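Local coordinates for protein Non-reducing end alpha-L-arabinofuranosidase BoGH43B (Bacteroides ovatus, PDB 5JOZ) that removes terminal non-reducing alpha-L-arabinofuranoside residues from the branches of xyloglucan during its degradation, at residues A[372-377]-A[499-504]. Numbering follows the deposited sequence.
Sequences ASAKVN and DWFDFR. With CA (calcium ion), chain C.
In the concanavalin A-like beta-sandwich domain, strands 372-377 and 499-504 run antiparallel, their axes 174° apart. Ala372 faces Phe503 as a non-hydrogen-bonded pair, its CB 4.1 Å from Phe503 CD1. Ser373 and Asp502 form a hydrogen-bonded pair: Ser373 N meets an in-plane lone pair of Asp502 O, and Asp502 N returns a 2.7 Å bond to Ser373 O, nearly along the C=O axis. On the other face Ser373 OG, between backbone N and carbonyl carbon (chi1 58°), lies in plane at the indole edge, 3.8 Å from Trp500 CZ3; the Asp502 carboxylate pairs with Arg311. Ala374 CB packs 3.8 Å from Phe501 CD2; Leu389 of the opposing sheet touches both side chains. Asp499, with helical backbone torsions, and Trp500 both lie opposite Lys375, a classic beta bulge: Asp499 N bonds to Lys375 O at 2.9 Å, while Lys375 N gives Trp500 O a weak bond. Lys375 crosses Trp500 at about a right angle, its CB 3.8 Å from the five-membered-ring centroid, 25° off the normal, a CH-pi contact. An alanine for Trp500 would lose this and Arg311's cation-pi partner, probably leaving the Lys375 chain less well fixed. Beyond CG the lysine is extended beside Asp499, and NZ forms a 3.3 Å salt bridge to the anti lone pair of Asp499 OD2. The carboxylate is thus divided: OD1 and the residue's backbone O each bind the calcium ion at 2.4 Å.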
ATOM      1  N   ALA A 372       1.668  19.221   4.028  1.00 29.26           N
ATOM      2  CA  ALA A 372       2.794  18.482   4.575  1.00 29.04           C
ATOM      3  C   ALA A 372       3.930  19.464   4.670  1.00 28.63           C
ATOM      4  O   ALA A 372       4.221  20.143   3.690  1.00 31.66           O
ATOM      5  CB  ALA A 372       3.171  17.350   3.643  1.00 29.50           C
ATOM      6  N   SER A 373       4.567  19.554   5.832  1.00 26.82           N
ATOM      7  CA  SER A 373       5.725  20.431   5.981  1.00 27.11           C
ATOM      8  C   SER A 373       6.718  19.879   6.983  1.00 25.87           C
ATOM      9  O   SER A 373       6.365  19.085   7.841  1.00 24.95           O
ATOM     10  CB  SER A 373       5.294  21.836   6.398  1.00 25.89           C
ATOM     11  OG  SER A 373       4.566  21.806   7.613  1.00 28.04           O
ATOM     12  N   ALA A 374       7.955  20.342   6.865  1.00 24.98           N
ATOM     13  CA  ALA A 374       9.049  19.860   7.682  1.00 26.39           C
ATOM     14  C   ALA A 374      10.052  20.971   7.907  1.00 27.07           C
ATOM     15  O   ALA A 374      10.444  21.651   6.964  1.00 29.53           O
ATOM     16  CB  ALA A 374       9.729  18.681   6.995  1.00 25.49           C
ATOM     17  N   LYS A 375      10.475  21.128   9.154  1.00 26.33           N
ATOM     18  CA  LYS A 375      11.567  22.023   9.502  1.00 29.93           C
ATOM     19  C   LYS A 375      12.861  21.212   9.387  1.00 28.09           C
ATOM     20  O   LYS A 375      12.998  20.169  10.035  1.00 26.98           O
ATOM     21  CB  LYS A 375      11.374  22.540  10.929  1.00 30.31           C
ATOM     22  CG  LYS A 375      12.310  23.650  11.396  1.00 36.31           C
ATOM     23  CD  LYS A 375      12.486  23.582  12.913  1.00 43.09           C
ATOM     24  CE  LYS A 375      12.779  24.925  13.550  1.00 54.46           C
ATOM     25  NZ  LYS A 375      13.025  24.764  15.017  1.00 54.88           N
ATOM     26  N   VAL A 376      13.799  21.705   8.580  1.00 25.14           N
ATOM     27  CA  VAL A 376      15.033  20.995   8.280  1.00 27.26           C
ATOM     28  C   VAL A 376      16.256  21.913   8.406  1.00 27.80           C
ATOM     29  O   VAL A 376      16.221  23.096   8.036  1.00 26.05           O
ATOM     30  CB  VAL A 376      14.968  20.332   6.880  1.00 29.28           C
ATOM     31  CG1 VAL A 376      14.741  21.358   5.783  1.00 32.84           C
ATOM     32  CG2 VAL A 376      16.215  19.494   6.593  1.00 28.93           C
ATOM     33  N   ASN A 377      17.319  21.348   8.960  1.00 24.73           N
ATOM     34  CA  ASN A 377      18.624  21.977   9.016  1.00 27.14           C
ATOM     35  C   ASN A 377      19.508  21.239   8.010  1.00 25.13           C
ATOM     36  O   ASN A 377      19.769  20.042   8.177  1.00 26.00           O
ATOM     37  CB  ASN A 377      19.205  21.882  10.441  1.00 29.22           C
ATOM     38  CG  ASN A 377      20.485  22.706  10.621  1.00 31.70           C
ATOM     39  OD1 ASN A 377      20.677  23.737   9.985  1.00 33.68           O
ATOM     40  ND2 ASN A 377      21.361  22.244  11.492  1.00 32.82           N
ATOM     41  N   ASP A 499      13.704  18.433  12.302  1.00 28.58           N
ATOM     42  CA  ASP A 499      13.229  18.639  13.665  1.00 30.80           C
ATOM     43  C   ASP A 499      11.798  18.108  13.815  1.00 30.59           C
ATOM     44  O   ASP A 499      11.463  17.476  14.816  1.00 28.34           O
ATOM     45  CB  ASP A 499      13.280  20.134  14.009  1.00 33.53           C
ATOM     46  CG  ASP A 499      13.150  20.409  15.495  1.00 35.35           C
ATOM     47  OD1 ASP A 499      13.069  19.457  16.305  1.00 40.05           O
ATOM     48  OD2 ASP A 499      13.133  21.602  15.857  1.00 37.94           O
ATOM     49  N   TRP A 500      10.956  18.375  12.830  1.00 30.81           N
ATOM     50  CA  TRP A 500       9.609  17.831  12.833  1.00 27.99           C
ATOM     51  C   TRP A 500       9.050  17.708  11.429  1.00 25.53           C
ATOM     52  O   TRP A 500       9.661  18.187  10.477  1.00 29.58           O
ATOM     53  CB  TRP A 500       8.686  18.664  13.730  1.00 28.64           C
ATOM     54  CG  TRP A 500       8.741  20.164  13.542  1.00 27.61           C
ATOM     55  CD1 TRP A 500       9.376  21.063  14.350  1.00 26.71           C
ATOM     56  CD2 TRP A 500       8.112  20.929  12.510  1.00 25.06           C
ATOM     57  NE1 TRP A 500       9.192  22.335  13.882  1.00 26.71           N
ATOM     58  CE2 TRP A 500       8.409  22.287  12.760  1.00 27.19           C
ATOM     59  CE3 TRP A 500       7.307  20.605  11.410  1.00 25.92           C
ATOM     60  CZ2 TRP A 500       7.942  23.324  11.938  1.00 27.05           C
ATOM     61  CZ3 TRP A 500       6.852  21.634  10.583  1.00 26.90           C
ATOM     62  CH2 TRP A 500       7.183  22.977  10.847  1.00 25.46           C
ATOM     63  N   PHE A 501       7.906  17.032  11.328  1.00 23.14           N
ATOM     64  CA  PHE A 501       7.201  16.783  10.071  1.00 22.98           C
ATOM     65  C   PHE A 501       5.701  16.782  10.371  1.00 22.77           C
ATOM     66  O   PHE A 501       5.231  15.930  11.133  1.00 20.46           O
ATOM     67  CB  PHE A 501       7.622  15.430   9.485  1.00 21.53           C
ATOM     68  CG  PHE A 501       7.152  15.191   8.073  1.00 22.41           C
ATOM     69  CD1 PHE A 501       5.820  14.861   7.799  1.00 22.19           C
ATOM     70  CD2 PHE A 501       8.049  15.263   7.007  1.00 21.64           C
ATOM     71  CE1 PHE A 501       5.398  14.632   6.499  1.00 21.61           C
ATOM     72  CE2 PHE A 501       7.630  15.036   5.706  1.00 20.81           C
ATOM     73  CZ  PHE A 501       6.306  14.723   5.447  1.00 21.15           C
ATOM     74  N   ASP A 502       4.985  17.753   9.792  1.00 23.95           N
ATOM     75  CA  ASP A 502       3.536  17.886   9.886  1.00 22.09           C
ATOM     76  C   ASP A 502       2.878  17.225   8.697  1.00 24.71           C
ATOM     77  O   ASP A 502       3.312  17.399   7.569  1.00 25.95           O
ATOM     78  CB  ASP A 502       3.106  19.355   9.868  1.00 23.46           C
ATOM     79  CG  ASP A 502       3.399  20.087  11.167  1.00 26.59           C
ATOM     80  OD1 ASP A 502       3.918  19.494  12.149  1.00 27.85           O
ATOM     81  OD2 ASP A 502       3.096  21.293  11.197  1.00 33.96           O
ATOM     82  N   PHE A 503       1.803  16.498   8.954  1.00 28.79           N
ATOM     83  CA  PHE A 503       1.033  15.856   7.905  1.00 28.38           C
ATOM     84  C   PHE A 503      -0.449  16.041   8.240  1.00 29.73           C
ATOM     85  O   PHE A 503      -0.941  15.439   9.194  1.00 28.71           O
ATOM     86  CB  PHE A 503       1.410  14.372   7.843  1.00 27.71           C
ATOM     87  CG  PHE A 503       1.000  13.694   6.567  1.00 32.04           C
ATOM     88  CD1 PHE A 503       1.679  13.953   5.376  1.00 34.92           C
ATOM     89  CD2 PHE A 503      -0.065  12.798   6.547  1.00 34.29           C
ATOM     90  CE1 PHE A 503       1.310  13.334   4.191  1.00 33.61           C
ATOM     91  CE2 PHE A 503      -0.438  12.175   5.366  1.00 36.13           C
ATOM     92  CZ  PHE A 503       0.253  12.446   4.185  1.00 34.50           C
ATOM     93  N   ARG A 504      -1.148  16.888   7.484  1.00 30.33           N
ATOM     94  CA  ARG A 504      -2.549  17.195   7.770  1.00 34.89           C
ATOM     95  C   ARG A 504      -3.443  16.847   6.591  1.00 32.05           C
ATOM     96  O   ARG A 504      -3.354  17.477   5.547  1.00 31.36           O
ATOM     97  CB  ARG A 504      -2.695  18.670   8.129  1.00 38.55           C
ATOM     98  CG  ARG A 504      -3.997  18.982   8.847  1.00 44.47           C
ATOM     99  CD  ARG A 504      -4.127  20.473   9.076  1.00 47.00           C
ATOM    100  NE  ARG A 504      -2.936  21.019   9.731  1.00 48.09           N
ATOM    101  CZ  ARG A 504      -2.763  21.175  11.046  1.00 49.31           C
ATOM    102  NH1 ARG A 504      -3.720  20.844  11.921  1.00 42.51           N
ATOM    103  NH2 ARG A 504      -1.610  21.688  11.495  1.00 46.22           N
TER
HETATM  104 CA    CA C 601      11.791  17.598  17.161  1.00 32.53          CA
HETATM  105  O   HOH W   1       9.858  19.016  17.266  1.00 37.56           O
HETATM  106  O   HOH W   2      11.873  17.543  19.582  1.00 34.11           O